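Long-range contact in decapping and exoribonuclease protein 1 (Kluyveromyces lactis, PDB 4GPS), which removes NAD or methylguanosine caps from the 5' ends of RNAs and degrades RNA as a 5'-3' exoribonuclease, using divalent metal ions: residues K175-S180 / E272-I277. Numbering follows the deposited sequence.
Sequences KTTFVS and EIDLLI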
ATOM      1  N   LYS A 175     -18.160 -15.258   1.671  1.00 43.32           N
ATOM      2  CA  LYS A 175     -17.881 -13.862   1.353  1.00 43.81           C
ATOM      3  C   LYS A 175     -17.266 -13.711  -0.027  1.00 41.11           C
ATOM      4  O   LYS A 175     -16.837 -14.688  -0.634  1.00 42.38           O
ATOM      5  CB  LYS A 175     -16.928 -13.277   2.402  1.00 45.53           C
ATOM      6  CG  LYS A 175     -17.506 -13.324   3.804  1.00 47.45           C
ATOM      7  CD  LYS A 175     -16.498 -12.991   4.877  1.00 44.16           C
ATOM      8  CE  LYS A 175     -16.321 -11.503   4.994  1.00 45.27           C
ATOM      9  NZ  LYS A 175     -15.394 -11.215   6.135  1.00 43.57           N
ATOM     10  N   THR A 176     -17.261 -12.495  -0.551  1.00 40.82           N
ATOM     11  CA  THR A 176     -16.604 -12.239  -1.841  1.00 38.59           C
ATOM     12  C   THR A 176     -15.187 -11.775  -1.440  1.00 39.38           C
ATOM     13  O   THR A 176     -15.028 -10.924  -0.556  1.00 40.47           O
ATOM     14  CB  THR A 176     -17.286 -11.090  -2.620  1.00 44.00           C
ATOM     15  OG1 THR A 176     -18.615 -11.477  -2.997  1.00 50.11           O
ATOM     16  CG2 THR A 176     -16.495 -10.747  -3.883  1.00 46.03           C
ATOM     17  N   THR A 177     -14.153 -12.354  -2.035  1.00 37.98           N
ATOM     18  CA  THR A 177     -12.795 -11.934  -1.705  1.00 38.25           C
ATOM     19  C   THR A 177     -12.224 -11.160  -2.885  1.00 38.98           C
ATOM     20  O   THR A 177     -12.347 -11.628  -4.007  1.00 41.93           O
ATOM     21  CB  THR A 177     -11.858 -13.154  -1.449  1.00 39.65           C
ATOM     22  OG1 THR A 177     -12.369 -13.945  -0.371  1.00 42.80           O
ATOM     23  CG2 THR A 177     -10.463 -12.671  -1.064  1.00 35.62           C
ATOM     24  N   PHE A 178     -11.673  -9.963  -2.666  1.00 39.05           N
ATOM     25  CA  PHE A 178     -11.007  -9.252  -3.778  1.00 38.20           C
ATOM     26  C   PHE A 178      -9.551  -9.668  -3.630  1.00 36.80           C
ATOM     27  O   PHE A 178      -9.011  -9.647  -2.507  1.00 36.68           O
ATOM     28  CB  PHE A 178     -11.084  -7.726  -3.669  1.00 35.86           C
ATOM     29  CG  PHE A 178     -12.439  -7.157  -3.968  1.00 42.24           C
ATOM     30  CD1 PHE A 178     -13.462  -7.215  -3.013  1.00 43.08           C
ATOM     31  CD2 PHE A 178     -12.688  -6.531  -5.181  1.00 38.03           C
ATOM     32  CE1 PHE A 178     -14.708  -6.658  -3.254  1.00 39.07           C
ATOM     33  CE2 PHE A 178     -13.930  -5.970  -5.432  1.00 44.72           C
ATOM     34  CZ  PHE A 178     -14.948  -6.029  -4.465  1.00 43.76           C
ATOM     35  N   VAL A 179      -8.940 -10.065  -4.746  1.00 37.12           N
ATOM     36  CA  VAL A 179      -7.545 -10.531  -4.810  1.00 37.38           C
ATOM     37  C   VAL A 179      -6.721  -9.465  -5.536  1.00 39.55           C
ATOM     38  O   VAL A 179      -7.011  -9.133  -6.669  1.00 42.72           O
ATOM     39  CB  VAL A 179      -7.498 -11.859  -5.592  1.00 41.21           C
ATOM     40  CG1 VAL A 179      -6.084 -12.450  -5.606  1.00 35.99           C
ATOM     41  CG2 VAL A 179      -8.501 -12.830  -4.959  1.00 39.90           C
ATOM     42  N   SER A 180      -5.671  -8.944  -4.918  1.00 40.63           N
ATOM     43  CA  SER A 180      -4.967  -7.864  -5.586  1.00 40.51           C
ATOM     44  C   SER A 180      -3.580  -7.512  -5.042  1.00 42.80           C
ATOM     45  O   SER A 180      -3.248  -7.875  -3.918  1.00 38.16           O
ATOM     46  CB  SER A 180      -5.888  -6.627  -5.496  1.00 39.60           C
ATOM     47  OG  SER A 180      -5.262  -5.447  -5.941  1.00 39.72           O
ATOM     48  N   GLU A 272     -19.391  -9.150   4.249  1.00 43.89           N
ATOM     49  CA  GLU A 272     -19.570  -9.767   2.934  1.00 43.61           C
ATOM     50  C   GLU A 272     -18.283  -9.789   2.096  1.00 44.75           C
ATOM     51  O   GLU A 272     -18.193 -10.503   1.088  1.00 46.32           O
ATOM     52  CB  GLU A 272     -20.640  -9.004   2.147  1.00 43.53           C
ATOM     53  CG  GLU A 272     -22.043  -9.031   2.731  1.00 47.62           C
ATOM     54  CD  GLU A 272     -22.966  -8.019   2.066  1.00 56.51           C
ATOM     55  OE1 GLU A 272     -22.860  -7.806   0.838  1.00 57.72           O
ATOM     56  OE2 GLU A 272     -23.814  -7.432   2.773  1.00 66.28           O
ATOM     57  N   ILE A 273     -17.277  -9.045   2.549  1.00 42.29           N
ATOM     58  CA  ILE A 273     -16.047  -8.878   1.795  1.00 39.19           C
ATOM     59  C   ILE A 273     -14.709  -9.132   2.518  1.00 38.90           C
ATOM     60  O   ILE A 273     -14.501  -8.617   3.601  1.00 39.91           O
ATOM     61  CB  ILE A 273     -16.023  -7.412   1.254  1.00 39.49           C
ATOM     62  CG1 ILE A 273     -17.196  -7.189   0.309  1.00 29.57           C
ATOM     63  CG2 ILE A 273     -14.673  -7.084   0.608  1.00 37.51           C
ATOM     64  CD1 ILE A 273     -17.421  -5.683   0.003  1.00 30.79           C
ATOM     65  N   ASP A 274     -13.812  -9.914   1.903  1.00 35.70           N
ATOM     66  CA  ASP A 274     -12.468 -10.159   2.441  1.00 38.26           C
ATOM     67  C   ASP A 274     -11.510  -9.661   1.369  1.00 42.36           C
ATOM     68  O   ASP A 274     -11.902  -9.512   0.218  1.00 45.35           O
ATOM     69  CB  ASP A 274     -12.142 -11.657   2.664  1.00 37.25           C
ATOM     70  CG  ASP A 274     -12.771 -12.226   3.911  1.00 43.08           C
ATOM     71  OD1 ASP A 274     -13.107 -11.443   4.815  1.00 44.72           O
ATOM     72  OD2 ASP A 274     -12.926 -13.467   3.981  1.00 46.19           O
ATOM     73  N   LEU A 275     -10.252  -9.444   1.752  1.00 39.81           N
ATOM     74  CA  LEU A 275      -9.217  -9.022   0.831  1.00 39.64           C
ATOM     75  C   LEU A 275      -8.012  -9.965   0.939  1.00 42.84           C
ATOM     76  O   LEU A 275      -7.597 -10.313   2.045  1.00 46.08           O
ATOM     77  CB  LEU A 275      -8.736  -7.612   1.164  1.00 36.68           C
ATOM     78  CG  LEU A 275      -9.585  -6.379   0.920  1.00 41.45           C
ATOM     79  CD1 LEU A 275      -8.612  -5.186   0.784  1.00 40.67           C
ATOM     80  CD2 LEU A 275     -10.443  -6.535  -0.330  1.00 38.96           C
ATOM     81  N   LEU A 276      -7.459 -10.397  -0.195  1.00 39.47           N
ATOM     82  CA  LEU A 276      -6.262 -11.246  -0.186  1.00 35.54           C
ATOM     83  C   LEU A 276      -5.307 -10.352  -0.982  1.00 39.06           C
ATOM     84  O   LEU A 276      -5.470 -10.172  -2.178  1.00 40.73           O
ATOM     85  CB  LEU A 276      -6.506 -12.562  -0.915  1.00 32.53           C
ATOM     86  CG  LEU A 276      -5.268 -13.442  -0.983  1.00 33.30           C
ATOM     87  CD1 LEU A 276      -4.928 -14.001   0.382  1.00 32.44           C
ATOM     88  CD2 LEU A 276      -5.542 -14.583  -1.928  1.00 34.63           C
ATOM     89  N   ILE A 277      -4.313  -9.813  -0.293  1.00 38.85           N
ATOM     90  CA  ILE A 277      -3.384  -8.853  -0.824  1.00 37.57           C
ATOM     91  C   ILE A 277      -1.940  -9.303  -0.862  1.00 38.84           C
ATOM     92  O   ILE A 277      -1.456  -9.980   0.066  1.00 39.26           O
ATOM     93  CB  ILE A 277      -3.456  -7.569   0.063  1.00 39.82           C
ATOM     94  CG1 ILE A 277      -4.792  -6.887  -0.125  1.00 48.26           C
ATOM     95  CG2 ILE A 277      -2.343  -6.614  -0.235  1.00 44.41           C
ATOM     96  CD1 ILE A 277      -5.080  -5.877   0.995  1.00 51.63           C
TER
HETATM   97  O   HOH W   1     -13.630 -14.068   6.429  1.00 54.65           O
HETATM   98  O   HOH W   2     -11.852 -14.823   2.200  1.00 42.85           O
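The ring of Phe178 has CG2 of Ile273 and the carbonyl O of Asp274 at its edge, near its plane, with CD1 3.8 Å from that methyl, while CD2 of Leu275 comes in obliquely, 3.6 Å from CB of Phe178. Chi1 of -73° sets the ring beside its own backbone N, leaning toward Ile273, and Phe381 of helix 370-393 meets it edge-to-face. The other flat group, the carboxylate of Asp274, sits on the opposite face of the sheet with Thr177, Val179 and Leu276. NZ of Lys175 reaches Asp274 OD1 at 2.7 Å from above the carboxylate plane, 36° out of it; a bend at chi3 (80°) folds the lysine chain over to this salt bridge, and NZ also bonds Ser268 OG. Asp274 OD2 accepts from two waters, one of which lies 2.8 Å from Thr177 OG1. Between the two faces the strands run parallel, and the backbone hydrogen bonds are donated by each strand in turn: Thr176 N gives to Glu272 O (2.7 Å), Asp274 N to Thr176 O (2.9 Å), and the ladder continues to Ser180 N on Leu276 O. Strand 273-285 carries on from here to Asp282, a metal ligand of the PD-(D/E)XK nuclease centre. The buried carboxylate thus has both oxygens satisfied, and its lysine partner probably favours the ionised form, whereas Phe178 on the other face packs against apolar branches and a helix.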